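Putative solute-binding component of ABC transporter (Clostridium phytofermentans, PDB 4YS6) probably binds carbohydrates for uptake by an ABC transporter, and holds beta-D-glucopyranose in the cleft between its two lobes. Local coordinates at residues A[150-155]-A[265-270]; A[165-170]-A[197-202]; A[271-276]-A[289-294]; A[279-284]-A[339-344]. All blocks are in the same frame, centred on the assembly; numbering follows the deposited sequence.

Contact 1. Residues A[150-155]-A[265-270]. With NA (sodium ion), chain F.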
loop_
_atom_site.group_PDB
_atom_site.type_symbol
_atom_site.label_atom_id
_atom_site.label_comp_id
_atom_site.label_asym_id
_atom_site.label_seq_id
_atom_site.Cartn_x
_atom_site.Cartn_y
_atom_site.Cartn_z
ATOM N N GLU A 150 1.733 7.537 14.758
ATOM C CA GLU A 150 1.046 8.023 15.948
ATOM C C GLU A 150 0.622 6.867 16.831
ATOM O O GLU A 150 0.548 7.012 18.059
ATOM C CB GLU A 150 -0.167 8.861 15.558
ATOM C CG GLU A 150 0.225 10.224 15.014
ATOM C CD GLU A 150 -0.952 11.093 14.630
ATOM O OE1 GLU A 150 -0.774 12.332 14.601
ATOM O OE2 GLU A 150 -2.043 10.549 14.351
ATOM N N TYR A 151 0.316 5.727 16.223
ATOM C CA TYR A 151 -0.067 4.541 17.010
ATOM C C TYR A 151 1.094 4.099 17.890
ATOM O O TYR A 151 0.930 3.867 19.080
ATOM C CB TYR A 151 -0.519 3.384 16.107
ATOM C CG TYR A 151 -1.017 2.218 16.918
ATOM C CD1 TYR A 151 -2.309 2.200 17.421
ATOM C CD2 TYR A 151 -0.183 1.156 17.221
ATOM C CE1 TYR A 151 -2.768 1.138 18.176
ATOM C CE2 TYR A 151 -0.630 0.100 17.986
ATOM C CZ TYR A 151 -1.925 0.092 18.450
ATOM O OH TYR A 151 -2.357 -0.957 19.232
ATOM N N ILE A 152 2.279 3.990 17.299
ATOM C CA ILE A 152 3.470 3.612 18.044
ATOM C C ILE A 152 3.810 4.670 19.090
ATOM O O ILE A 152 4.104 4.338 20.232
ATOM C CB ILE A 152 4.653 3.397 17.085
ATOM C CG1 ILE A 152 4.393 2.129 16.257
ATOM C CG2 ILE A 152 5.962 3.288 17.848
ATOM C CD1 ILE A 152 5.386 1.839 15.181
ATOM N N LYS A 153 3.754 5.939 18.701
ATOM C CA LYS A 153 4.022 7.033 19.638
ATOM C C LYS A 153 3.083 6.987 20.866
ATOM O O LYS A 153 3.521 7.182 22.004
ATOM C CB LYS A 153 3.886 8.376 18.927
ATOM C CG LYS A 153 3.979 9.568 19.865
ATOM C CD LYS A 153 4.069 10.873 19.073
ATOM C CE LYS A 153 3.965 12.080 19.982
ATOM N NZ LYS A 153 4.217 13.366 19.249
ATOM N N GLU A 154 1.798 6.728 20.628
ATOM C CA GLU A 154 0.819 6.629 21.708
ATOM C C GLU A 154 1.077 5.412 22.572
ATOM O O GLU A 154 1.075 5.525 23.774
ATOM C CB GLU A 154 -0.607 6.560 21.158
ATOM C CG GLU A 154 -1.237 7.912 20.906
ATOM C CD GLU A 154 -1.640 8.610 22.193
ATOM O OE1 GLU A 154 -1.616 7.963 23.260
ATOM O OE2 GLU A 154 -1.979 9.809 22.139
ATOM N N LYS A 155 1.309 4.247 21.982
ATOM C CA LYS A 155 1.393 3.026 22.780
ATOM C C LYS A 155 2.714 2.930 23.536
ATOM O O LYS A 155 2.793 2.267 24.589
ATOM C CB LYS A 155 1.188 1.788 21.895
ATOM C CG LYS A 155 -0.251 1.568 21.436
ATOM C CD LYS A 155 -1.206 1.415 22.599
ATOM C CE LYS A 155 -2.610 1.061 22.149
ATOM N NZ LYS A 155 -3.541 1.153 23.298
ATOM N N TRP A 265 5.805 -9.757 23.184
ATOM C CA TRP A 265 5.377 -9.394 21.834
ATOM C C TRP A 265 5.404 -7.879 21.586
ATOM O O TRP A 265 4.883 -7.103 22.418
ATOM C CB TRP A 265 3.956 -9.935 21.596
ATOM C CG TRP A 265 3.617 -10.045 20.155
ATOM C CD1 TRP A 265 2.884 -9.175 19.421
ATOM C CD2 TRP A 265 4.018 -11.088 19.263
ATOM N NE1 TRP A 265 2.811 -9.596 18.120
ATOM C CE2 TRP A 265 3.483 -10.785 18.005
ATOM C CE3 TRP A 265 4.777 -12.253 19.411
ATOM C CZ2 TRP A 265 3.683 -11.595 16.899
ATOM C CZ3 TRP A 265 4.962 -13.061 18.315
ATOM C CH2 TRP A 265 4.417 -12.730 17.077
ATOM N N PRO A 266 5.996 -7.440 20.453
ATOM C CA PRO A 266 6.043 -6.019 20.123
ATOM C C PRO A 266 4.737 -5.482 19.549
ATOM O O PRO A 266 3.886 -6.249 19.082
ATOM C CB PRO A 266 7.148 -5.940 19.051
ATOM C CG PRO A 266 7.094 -7.245 18.402
ATOM C CD PRO A 266 6.719 -8.248 19.453
ATOM N N ILE A 267 4.609 -4.160 19.568
ATOM C CA ILE A 267 3.674 -3.472 18.698
ATOM C C ILE A 267 4.009 -3.835 17.259
ATOM O O ILE A 267 5.182 -3.791 16.861
ATOM C CB ILE A 267 3.745 -1.944 18.851
ATOM C CG1 ILE A 267 3.451 -1.520 20.281
ATOM C CG2 ILE A 267 2.783 -1.285 17.868
ATOM C CD1 ILE A 267 3.866 -0.086 20.572
ATOM N N VAL A 268 2.996 -4.238 16.490
ATOM C CA VAL A 268 3.174 -4.475 15.046
ATOM C C VAL A 268 2.063 -3.765 14.292
ATOM O O VAL A 268 0.886 -4.014 14.551
ATOM C CB VAL A 268 3.139 -5.969 14.686
ATOM C CG1 VAL A 268 3.324 -6.165 13.180
ATOM C CG2 VAL A 268 4.222 -6.756 15.477
ATOM N N THR A 269 2.448 -2.859 13.400
ATOM C CA THR A 269 1.509 -2.107 12.570
ATOM C C THR A 269 1.320 -2.775 11.212
ATOM O O THR A 269 1.994 -3.749 10.877
ATOM C CB THR A 269 1.979 -0.654 12.345
ATOM O OG1 THR A 269 3.211 -0.634 11.616
ATOM C CG2 THR A 269 2.184 0.054 13.671
ATOM N N GLY A 270 0.405 -2.237 10.415
ATOM C CA GLY A 270 0.176 -2.731 9.088
ATOM C C GLY A 270 -0.796 -1.873 8.324
ATOM O O GLY A 270 -1.134 -0.759 8.721
HETATM NA NA NA F . 0.036 6.578 25.601
HETATM O O HOH W 1 -0.822 7.493 27.625
#

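Contact 2. Residues A[165-170]-A[197-202]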
loop_
_atom_site.group_PDB
_atom_site.type_symbol
_atom_site.label_atom_id
_atom_site.label_comp_id
_atom_site.label_asym_id
_atom_site.label_seq_id
_atom_site.Cartn_x
_atom_site.Cartn_y
_atom_site.Cartn_z
ATOM N N PHE A 165 13.254 2.559 23.977
ATOM C CA PHE A 165 12.457 1.483 23.409
ATOM C C PHE A 165 13.113 1.020 22.118
ATOM O O PHE A 165 13.607 1.837 21.346
ATOM C CB PHE A 165 11.042 1.922 23.092
ATOM C CG PHE A 165 10.280 2.437 24.265
ATOM C CD1 PHE A 165 9.597 1.563 25.081
ATOM C CD2 PHE A 165 10.214 3.792 24.527
ATOM C CE1 PHE A 165 8.881 2.018 26.150
ATOM C CE2 PHE A 165 9.477 4.260 25.601
ATOM C CZ PHE A 165 8.816 3.365 26.416
ATOM N N ASN A 166 13.052 -0.277 21.858
ATOM C CA ASN A 166 13.677 -0.853 20.667
ATOM C C ASN A 166 12.670 -0.945 19.535
ATOM O O ASN A 166 11.597 -1.506 19.694
ATOM C CB ASN A 166 14.256 -2.219 20.985
ATOM C CG ASN A 166 15.439 -2.134 21.923
ATOM O OD1 ASN A 166 15.434 -2.715 23.011
ATOM N ND2 ASN A 166 16.446 -1.376 21.525
ATOM N N LEU A 167 13.060 -0.409 18.382
ATOM C CA LEU A 167 12.222 -0.326 17.195
ATOM C C LEU A 167 12.904 -0.991 16.014
ATOM O O LEU A 167 14.112 -0.860 15.876
ATOM C CB LEU A 167 11.973 1.143 16.857
ATOM C CG LEU A 167 11.229 1.466 15.551
ATOM C CD1 LEU A 167 9.789 1.121 15.686
ATOM C CD2 LEU A 167 11.385 2.927 15.167
ATOM N N GLU A 168 12.157 -1.704 15.182
ATOM C CA GLU A 168 12.645 -2.035 13.836
ATOM C C GLU A 168 11.608 -1.596 12.811
ATOM O O GLU A 168 10.448 -1.396 13.142
ATOM C CB GLU A 168 12.969 -3.525 13.702
ATOM C CG GLU A 168 14.084 -4.017 14.674
ATOM C CD GLU A 168 15.482 -3.499 14.330
ATOM O OE1 GLU A 168 15.717 -3.113 13.167
ATOM O OE2 GLU A 168 16.357 -3.500 15.223
ATOM N N ILE A 169 12.035 -1.448 11.559
ATOM C CA ILE A 169 11.229 -0.793 10.536
ATOM C C ILE A 169 11.254 -1.600 9.247
ATOM O O ILE A 169 12.323 -2.014 8.814
ATOM C CB ILE A 169 11.764 0.611 10.233
ATOM C CG1 ILE A 169 11.790 1.498 11.481
ATOM C CG2 ILE A 169 10.933 1.282 9.152
ATOM C CD1 ILE A 169 12.752 2.669 11.335
ATOM N N PHE A 170 10.073 -1.816 8.677
ATOM C CA PHE A 170 9.909 -2.527 7.397
ATOM C C PHE A 170 8.993 -1.718 6.513
ATOM O O PHE A 170 7.829 -1.527 6.880
ATOM C CB PHE A 170 9.310 -3.907 7.594
ATOM C CG PHE A 170 10.242 -4.891 8.234
ATOM C CD1 PHE A 170 10.589 -4.762 9.570
ATOM C CD2 PHE A 170 10.763 -5.952 7.501
ATOM C CE1 PHE A 170 11.474 -5.660 10.147
ATOM C CE2 PHE A 170 11.627 -6.854 8.086
ATOM C CZ PHE A 170 11.990 -6.694 9.408
ATOM N N GLY A 197 17.111 9.608 20.939
ATOM C CA GLY A 197 17.591 8.435 21.652
ATOM C C GLY A 197 16.519 7.728 22.467
ATOM O O GLY A 197 16.812 6.831 23.248
ATOM N N VAL A 198 15.266 8.122 22.280
ATOM C CA VAL A 198 14.162 7.509 23.005
ATOM C C VAL A 198 13.791 6.194 22.317
ATOM O O VAL A 198 13.415 5.224 22.974
ATOM C CB VAL A 198 12.941 8.433 23.057
ATOM C CG1 VAL A 198 11.785 7.743 23.711
ATOM C CG2 VAL A 198 13.276 9.736 23.785
ATOM N N LEU A 199 13.859 6.199 20.988
ATOM C CA LEU A 199 13.749 4.993 20.157
ATOM C C LEU A 199 15.125 4.593 19.644
ATOM O O LEU A 199 15.880 5.426 19.129
ATOM C CB LEU A 199 12.831 5.225 18.971
ATOM C CG LEU A 199 11.411 5.589 19.340
ATOM C CD1 LEU A 199 10.666 5.973 18.065
ATOM C CD2 LEU A 199 10.734 4.420 20.018
ATOM N N VAL A 200 15.440 3.318 19.809
ATOM C CA VAL A 200 16.711 2.754 19.392
ATOM C C VAL A 200 16.452 1.675 18.374
ATOM O O VAL A 200 15.694 0.742 18.631
ATOM C CB VAL A 200 17.461 2.152 20.563
ATOM C CG1 VAL A 200 18.653 1.324 20.076
ATOM C CG2 VAL A 200 17.907 3.258 21.510
ATOM N N VAL A 201 17.092 1.782 17.222
ATOM C CA VAL A 201 16.936 0.749 16.199
ATOM C C VAL A 201 18.192 -0.103 16.259
ATOM O O VAL A 201 19.250 0.306 15.763
ATOM C CB VAL A 201 16.714 1.363 14.806
ATOM C CG1 VAL A 201 16.599 0.277 13.757
ATOM C CG2 VAL A 201 15.450 2.217 14.795
ATOM N N LYS A 202 18.113 -1.268 16.907
ATOM C CA LYS A 202 19.327 -2.026 17.199
ATOM C C LYS A 202 20.071 -2.483 15.937
ATOM O O LYS A 202 21.300 -2.544 15.930
ATOM C CB LYS A 202 19.033 -3.260 18.070
ATOM C CG LYS A 202 18.638 -2.945 19.499
ATOM C CD LYS A 202 19.564 -3.620 20.520
ATOM C CE LYS A 202 19.655 -5.128 20.318
ATOM N NZ LYS A 202 20.569 -5.855 21.265
#

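Contact 3. Residues A[271-276]-A[289-294]. With BGC (beta-D-glucopyranose), chain D.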
loop_
_atom_site.group_PDB
_atom_site.type_symbol
_atom_site.label_atom_id
_atom_site.label_comp_id
_atom_site.label_asym_id
_atom_site.label_seq_id
_atom_site.Cartn_x
_atom_site.Cartn_y
_atom_site.Cartn_z
ATOM N N GLN A 271 -1.241 -2.401 7.200
ATOM C CA GLN A 271 -2.186 -1.722 6.342
ATOM C C GLN A 271 -2.773 -2.721 5.330
ATOM O O GLN A 271 -2.033 -3.535 4.773
ATOM C CB GLN A 271 -1.485 -0.558 5.645
ATOM C CG GLN A 271 -2.206 0.011 4.505
ATOM C CD GLN A 271 -1.382 1.031 3.713
ATOM O OE1 GLN A 271 -1.960 1.868 3.065
ATOM N NE2 GLN A 271 -0.028 0.971 3.783
ATOM N N ASP A 272 -4.086 -2.606 5.112
ATOM C CA ASP A 272 -4.898 -3.264 4.061
ATOM C C ASP A 272 -5.974 -4.188 4.647
ATOM O O ASP A 272 -6.923 -4.555 3.942
ATOM C CB ASP A 272 -4.105 -4.146 3.070
ATOM C CG ASP A 272 -3.197 -3.366 2.142
ATOM O OD1 ASP A 272 -3.244 -2.119 2.102
ATOM O OD2 ASP A 272 -2.455 -4.058 1.396
ATOM N N CYS A 273 -5.803 -4.605 5.896
ATOM C CA CYS A 273 -6.668 -5.614 6.501
ATOM C C CYS A 273 -6.756 -6.868 5.633
ATOM O O CYS A 273 -7.869 -7.376 5.359
ATOM C CB CYS A 273 -8.075 -5.066 6.763
ATOM S SG CYS A 273 -8.053 -3.778 8.038
ATOM N N ASP A 274 -5.600 -7.357 5.178
ATOM C CA ASP A 274 -5.548 -8.679 4.551
ATOM C C ASP A 274 -6.125 -9.712 5.516
ATOM O O ASP A 274 -5.965 -9.610 6.725
ATOM C CB ASP A 274 -4.113 -9.102 4.194
ATOM C CG ASP A 274 -3.511 -8.296 3.056
ATOM O OD1 ASP A 274 -4.255 -7.581 2.341
ATOM O OD2 ASP A 274 -2.280 -8.428 2.848
ATOM N N ILE A 275 -6.733 -10.751 4.974
ATOM C CA ILE A 275 -7.387 -11.762 5.791
ATOM C C ILE A 275 -6.423 -12.423 6.768
ATOM O O ILE A 275 -6.757 -12.593 7.925
ATOM C CB ILE A 275 -8.058 -12.832 4.896
ATOM C CG1 ILE A 275 -9.265 -12.210 4.218
ATOM C CG2 ILE A 275 -8.518 -14.047 5.702
ATOM C CD1 ILE A 275 -9.861 -13.069 3.112
ATOM N N ALA A 276 -5.239 -12.807 6.307
ATOM C CA ALA A 276 -4.251 -13.442 7.173
ATOM C C ALA A 276 -3.941 -12.563 8.382
ATOM O O ALA A 276 -3.832 -13.058 9.513
ATOM C CB ALA A 276 -2.975 -13.722 6.393
ATOM N N SER A 289 -4.297 -2.406 11.895
ATOM C CA SER A 289 -4.095 -2.291 10.487
ATOM C C SER A 289 -4.872 -1.057 10.035
ATOM O O SER A 289 -5.409 -0.303 10.848
ATOM C CB SER A 289 -4.519 -3.571 9.750
ATOM O OG SER A 289 -4.143 -3.548 8.367
ATOM N N ILE A 290 -4.817 -0.778 8.757
ATOM C CA ILE A 290 -5.500 0.378 8.189
ATOM C C ILE A 290 -6.407 -0.191 7.127
ATOM O O ILE A 290 -5.959 -0.953 6.268
ATOM C CB ILE A 290 -4.508 1.410 7.582
ATOM C CG1 ILE A 290 -3.556 2.002 8.631
ATOM C CG2 ILE A 290 -5.267 2.521 6.825
ATOM C CD1 ILE A 290 -4.190 2.800 9.692
ATOM N N PHE A 291 -7.682 0.158 7.187
ATOM C CA PHE A 291 -8.650 -0.319 6.218
ATOM C C PHE A 291 -8.791 0.703 5.099
ATOM O O PHE A 291 -9.120 1.859 5.331
ATOM C CB PHE A 291 -10.012 -0.567 6.851
ATOM C CG PHE A 291 -11.081 -0.966 5.870
ATOM C CD1 PHE A 291 -10.908 -2.061 5.031
ATOM C CD2 PHE A 291 -12.273 -0.273 5.809
ATOM C CE1 PHE A 291 -11.909 -2.432 4.139
ATOM C CE2 PHE A 291 -13.269 -0.647 4.939
ATOM C CZ PHE A 291 -13.075 -1.735 4.095
ATOM N N LYS A 292 -8.543 0.234 3.890
ATOM C CA LYS A 292 -8.690 0.994 2.676
ATOM C C LYS A 292 -9.720 0.261 1.798
ATOM O O LYS A 292 -9.467 -0.811 1.244
ATOM C CB LYS A 292 -7.334 1.145 1.968
ATOM C CG LYS A 292 -6.241 1.720 2.876
ATOM C CD LYS A 292 -5.034 2.239 2.129
ATOM C CE LYS A 292 -4.319 1.181 1.302
ATOM N NZ LYS A 292 -3.040 1.783 0.814
ATOM N N ASP A 293 -10.919 0.817 1.717
ATOM C CA ASP A 293 -12.011 0.102 1.062
ATOM C C ASP A 293 -11.810 0.189 -0.458
ATOM O O ASP A 293 -12.087 1.231 -1.065
ATOM C CB ASP A 293 -13.366 0.684 1.479
ATOM C CG ASP A 293 -14.535 -0.172 1.026
ATOM O OD1 ASP A 293 -14.411 -0.901 0.014
ATOM O OD2 ASP A 293 -15.597 -0.121 1.682
ATOM N N THR A 294 -11.313 -0.893 -1.058
ATOM C CA THR A 294 -11.026 -0.872 -2.499
ATOM C C THR A 294 -12.275 -0.647 -3.344
ATOM O O THR A 294 -12.170 -0.232 -4.498
ATOM C CB THR A 294 -10.339 -2.176 -2.984
ATOM O OG1 THR A 294 -11.173 -3.324 -2.764
ATOM C CG2 THR A 294 -9.034 -2.373 -2.279
HETATM C C2 BGC D . -0.505 -0.140 -1.621
HETATM C C3 BGC D . -0.679 -0.938 -0.370
HETATM C C4 BGC D . -0.259 -2.339 -0.528
HETATM C C5 BGC D . 1.121 -2.464 -1.096
HETATM C C6 BGC D . 1.506 -3.879 -1.474
HETATM C C1 BGC D . 0.974 -0.184 -2.054
HETATM O O1 BGC D . 1.193 0.467 -3.145
HETATM O O2 BGC D . -0.883 1.212 -1.393
HETATM O O3 BGC D . -2.109 -0.848 -0.011
HETATM O O4 BGC D . -0.219 -3.027 0.748
HETATM O O5 BGC D . 1.176 -1.654 -2.309
HETATM O O6 BGC D . 0.479 -4.532 -2.204
HETATM O O HOH W 2 -7.965 -2.343 2.893
#

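Contact 4. Residues A[279-284]-A[339-344]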
loop_
_atom_site.group_PDB
_atom_site.type_symbol
_atom_site.label_atom_id
_atom_site.label_comp_id
_atom_site.label_asym_id
_atom_site.label_seq_id
_atom_site.Cartn_x
_atom_site.Cartn_y
_atom_site.Cartn_z
ATOM N N LYS A 279 -6.865 -12.272 10.939
ATOM C CA LYS A 279 -6.843 -13.441 11.811
ATOM C C LYS A 279 -5.731 -13.346 12.847
ATOM O O LYS A 279 -5.946 -13.694 14.004
ATOM C CB LYS A 279 -6.684 -14.705 10.983
ATOM C CG LYS A 279 -7.919 -15.028 10.170
ATOM C CD LYS A 279 -7.684 -16.220 9.255
ATOM C CE LYS A 279 -8.952 -16.616 8.521
ATOM N NZ LYS A 279 -8.794 -17.940 7.835
ATOM N N ASN A 280 -4.559 -12.851 12.453
ATOM C CA ASN A 280 -3.485 -12.621 13.431
ATOM C C ASN A 280 -3.864 -11.570 14.465
ATOM O O ASN A 280 -3.559 -11.753 15.647
ATOM C CB ASN A 280 -2.205 -12.201 12.759
ATOM C CG ASN A 280 -1.485 -13.362 12.117
ATOM O OD1 ASN A 280 -1.813 -14.531 12.344
ATOM N ND2 ASN A 280 -0.494 -13.046 11.310
HETATM N N MSE A 281 -4.567 -10.515 14.067
HETATM C CA MSE A 281 -4.997 -9.528 15.066
HETATM C C MSE A 281 -5.936 -10.164 16.080
HETATM O O MSE A 281 -5.867 -9.849 17.281
HETATM C CB MSE A 281 -5.682 -8.297 14.441
HETATM C CG MSE A 281 -4.782 -7.427 13.633
HETATM SE SE MSE A 281 -5.640 -5.684 13.183
HETATM C CE MSE A 281 -7.417 -6.159 13.796
ATOM N N LEU A 282 -6.823 -11.049 15.632
ATOM C CA LEU A 282 -7.728 -11.736 16.557
ATOM C C LEU A 282 -6.994 -12.641 17.547
ATOM O O LEU A 282 -7.537 -12.974 18.607
ATOM C CB LEU A 282 -8.768 -12.548 15.788
ATOM C CG LEU A 282 -9.609 -11.742 14.789
ATOM C CD1 LEU A 282 -10.738 -12.571 14.207
ATOM C CD2 LEU A 282 -10.142 -10.463 15.374
ATOM N N ASP A 283 -5.771 -13.050 17.196
ATOM C CA ASP A 283 -4.943 -13.893 18.065
ATOM C C ASP A 283 -3.884 -13.082 18.786
ATOM O O ASP A 283 -2.980 -13.644 19.402
ATOM C CB ASP A 283 -4.243 -15.005 17.267
ATOM C CG ASP A 283 -5.177 -16.147 16.898
ATOM O OD1 ASP A 283 -6.178 -16.370 17.613
ATOM O OD2 ASP A 283 -4.894 -16.833 15.892
ATOM N N GLY A 284 -3.976 -11.769 18.686
ATOM C CA GLY A 284 -3.084 -10.892 19.431
ATOM C C GLY A 284 -1.698 -10.747 18.822
ATOM O O GLY A 284 -0.770 -10.293 19.501
ATOM N N ALA A 339 -8.061 0.418 11.849
ATOM C CA ALA A 339 -8.717 -0.814 12.213
ATOM C C ALA A 339 -7.946 -1.604 13.280
ATOM O O ALA A 339 -6.725 -1.714 13.256
ATOM C CB ALA A 339 -8.904 -1.665 10.976
ATOM N N ASP A 340 -8.677 -2.165 14.223
ATOM C CA ASP A 340 -8.071 -3.132 15.110
ATOM C C ASP A 340 -9.124 -4.149 15.487
ATOM O O ASP A 340 -10.204 -4.174 14.904
ATOM C CB ASP A 340 -7.443 -2.465 16.328
ATOM C CG ASP A 340 -8.443 -1.763 17.239
ATOM O OD1 ASP A 340 -9.680 -1.959 17.139
ATOM O OD2 ASP A 340 -7.953 -1.015 18.107
ATOM N N ALA A 341 -8.808 -5.020 16.428
ATOM C CA ALA A 341 -9.702 -6.137 16.663
ATOM C C ALA A 341 -10.999 -5.696 17.320
ATOM O O ALA A 341 -11.975 -6.442 17.289
ATOM C CB ALA A 341 -9.043 -7.167 17.498
ATOM N N THR A 342 -11.020 -4.505 17.910
ATOM C CA THR A 342 -12.244 -3.994 18.502
ATOM C C THR A 342 -13.214 -3.350 17.512
ATOM O O THR A 342 -14.379 -3.169 17.868
ATOM C CB THR A 342 -11.982 -2.954 19.610
ATOM O OG1 THR A 342 -11.533 -1.719 19.050
ATOM C CG2 THR A 342 -10.959 -3.483 20.618
ATOM N N ASN A 343 -12.779 -3.009 16.299
ATOM C CA ASN A 343 -13.739 -2.461 15.322
ATOM C C ASN A 343 -13.728 -3.188 13.983
ATOM O O ASN A 343 -14.451 -2.792 13.078
ATOM C CB ASN A 343 -13.508 -0.950 15.104
ATOM C CG ASN A 343 -12.210 -0.638 14.387
ATOM O OD1 ASN A 343 -11.440 -1.525 14.046
ATOM N ND2 ASN A 343 -11.978 0.651 14.141
ATOM N N TYR A 344 -12.945 -4.262 13.846
ATOM C CA TYR A 344 -12.863 -4.934 12.566
ATOM C C TYR A 344 -14.212 -5.479 12.096
ATOM O O TYR A 344 -14.462 -5.502 10.891
ATOM C CB TYR A 344 -11.840 -6.073 12.612
ATOM C CG TYR A 344 -12.435 -7.364 13.082
ATOM C CD1 TYR A 344 -12.985 -8.263 12.178
ATOM C CD2 TYR A 344 -12.479 -7.669 14.426
ATOM C CE1 TYR A 344 -13.560 -9.436 12.609
ATOM C CE2 TYR A 344 -13.035 -8.845 14.869
ATOM C CZ TYR A 344 -13.580 -9.722 13.957
ATOM O OH TYR A 344 -14.144 -10.897 14.381
#

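Contact 1. Residues A[150-155]-A[265-270]
Ile267 meets the edge of the Tyr151 ring: its CG2 lies near the ring plane, 3.7 Å from Tyr151 CE2. The same methyl also faces Ile152, 4.1 Å from its CG1, and so fits between two neighbouring side chains of the helix. The other branch of Ile267 runs up the helix and ends with CD1 against the aliphatic base of Lys155, 3.5 Å from its CB. Two residues further along the strand segment, Thr269 offers its methyl to Ile152, with CG2 4.0 Å from Ile152 CD1 and the two side chains meeting nearly at right angles. The contact is wholly apolar. What holds these groups lies one step further out. The trans chi1 of Tyr151 (-175°) swings its ring toward the strand, where Lys155 CG rests over one ring face, near the rim, which probably limits its rotation. Thr269 is turned by chi1 64°, which sends OG1 off to the carbonyl of Cys244 and leaves CG2 for the helix. At the end of the helix, Glu154 O binds a sodium ion at 2.4 Å, with a water and Asn157 OD1 also on the metal. Helix 141-155 thus covers an edge strand, 267-268, of the parallel four-stranded sheet of one lobe of a type I periplasmic binding protein. Ile152 also reaches Leu243 of the adjoining strand 241-244 and Leu190 of helix 177-195, while Val268 points the other way, onto Ala250 of helix 247-260.

Contact 2. Residues A[165-170]-A[197-202]
Leu167 lays its CD2 against Val201 CG2 at 4.1 Å, the two side chains slanting past each other. They belong to a beta-alpha-beta unit in which strand 165-170, helix 177-195 and strand 199-200 follow one another, and the two strands pair in parallel at one border of the four-stranded sheet. The pairing uses three nearly straight bonds: Phe165 N to Val198 O (2.9 Å), Val200 N to Phe165 O (2.8 Å) and Leu167 N to Val200 O (2.9 Å). In the last, the donor is tilted 32° from the carbonyl plane. CA-H...O contacts support them, for example Val201 CA to Leu167 O at 3.3 Å. Phe165 and Leu199 share the face covered by helix 177-195, with Phe165 CB 4.0 Å from Leu199 CD2; Asn166 and Val200 lie on the other. Just before the strand, Gly197 ends the helix in a Schellman motif and turns the chain into the sheet. Further along, Glu168 bends at chi2 (-70°) and brings its carboxylate beside Val201 and Lys202. There Ser203 OG binds OE1 and Tyr233 OH binds OE2, and Glu168 OE1 lies 3.6 Å from Val201 CG1.

Contact 3. Residues A[271-276]-A[289-294]
Trans torsions at chi1 (165°) and chi2 stretch Gln271 out toward Lys292, whose own chain kinks at chi3 (-60°) to bring NZ to Gln271 OE1. The modelled 2.5 Å between Lys292 NZ and Gln271 OE1 is very short, so its exact value is doubtful. Lys292 NZ also donates to O3 of the bound glucose at 2.9 Å and, weakly, to its O2. Gln271 thus acts from the second shell and probably helps place the ammonium group, and its NE2 is tied in turn to Ser245 O. Asp272 grips the sugar with both carboxylate oxygens: O3 donates to OD1 at 2.7 Å and O4 to OD2 at 2.5 Å, a two-pronged hold on adjacent hydroxyls that is common in sugar-binding proteins. Its backbone is pinned by Asp272 N to Ile290 O (2.8 Å), in the carbonyl plane, while one water joins Asp272 O to both N and O of Lys292. Ser289 OG accepts from Cys273 N at 3.2 Å and is also bound to Asp247. The loop leading into helix 275-282 is thereby clamped to strand 289-291, an outermost strand of the mixed sheet, with Phe182 of helix 177-195 touching Gln271 and Lys292, and Arg50 of helix 50-64 beside Asp272.

Contact 4. Residues A[279-284]-A[339-344]
Leu282 and Tyr344 cross at about a right angle, the leucine's CD2 approaching the ring obliquely to 3.4 Å from Tyr344 CE2, while CD1 lies 3.8 Å from Tyr344 OH. Two capping and turn motifs frame the pair: a Schellman motif with Gly284 at positive phi ends helix 275-282, and an Asx turn at Asp340 folds the loop between strand 331-339 and helix 344-349. Tyr344 has chi1 88°, its CG between backbone N and carbonyl carbon, a turn that directs the ring to the helix end; the carbonyl carbon of Ala341 sits at the ring's edge, in its plane. Leu282 CD2 also meets the methyl of Ala341, 4.1 Å from its CB, so one branch of the leucine touches both residues. Met281, a selenomethionine one position earlier, points toward the loop. Met281 SE lies 4.1 Å from Ala339 O; the modelled place of its CE, too close to Asp340 C, is doubtful. The loop keeps its shape by its own bonds. Asn343 OD1 accepts from Asp340 N at 2.8 Å, and its ND2 binds Phe338 O, so this amide ties the end of the turn back to the strand end. Here the end of one helix is joined to the chain leaving the mixed sheet. Besides a weak bond from Asn343 N, Asp340 OD1 takes two: Thr342 OG1 comes on the syn side at 2.7 Å, and Thr342 N from above the carboxylate plane at 3.0 Å.

Along the chain, contact 2 is nested within the loop closed by contact 1; contacts 3 and 4 follow, their segments alternating. Contacts 1 and 2, with centres about 12 Å apart, reach the same parallel sheet, at its opposite outermost strands, 267-268 and 199-200. Contacts 3 and 4 share helix 275-282, their centres about 11 Å apart, and meet at strand 289-291, where Ser289 N probably bonds to Ala339 O. Contact 1 leads directly into contact 3, since the chain runs from strand 267-268 into the sugar-binding loop. The set thus runs from the parallel sheet of one lobe to the glucose cleft and the edge of the mixed sheet; contact 2 lies farthest out, about 25 Å between centres from contact 3.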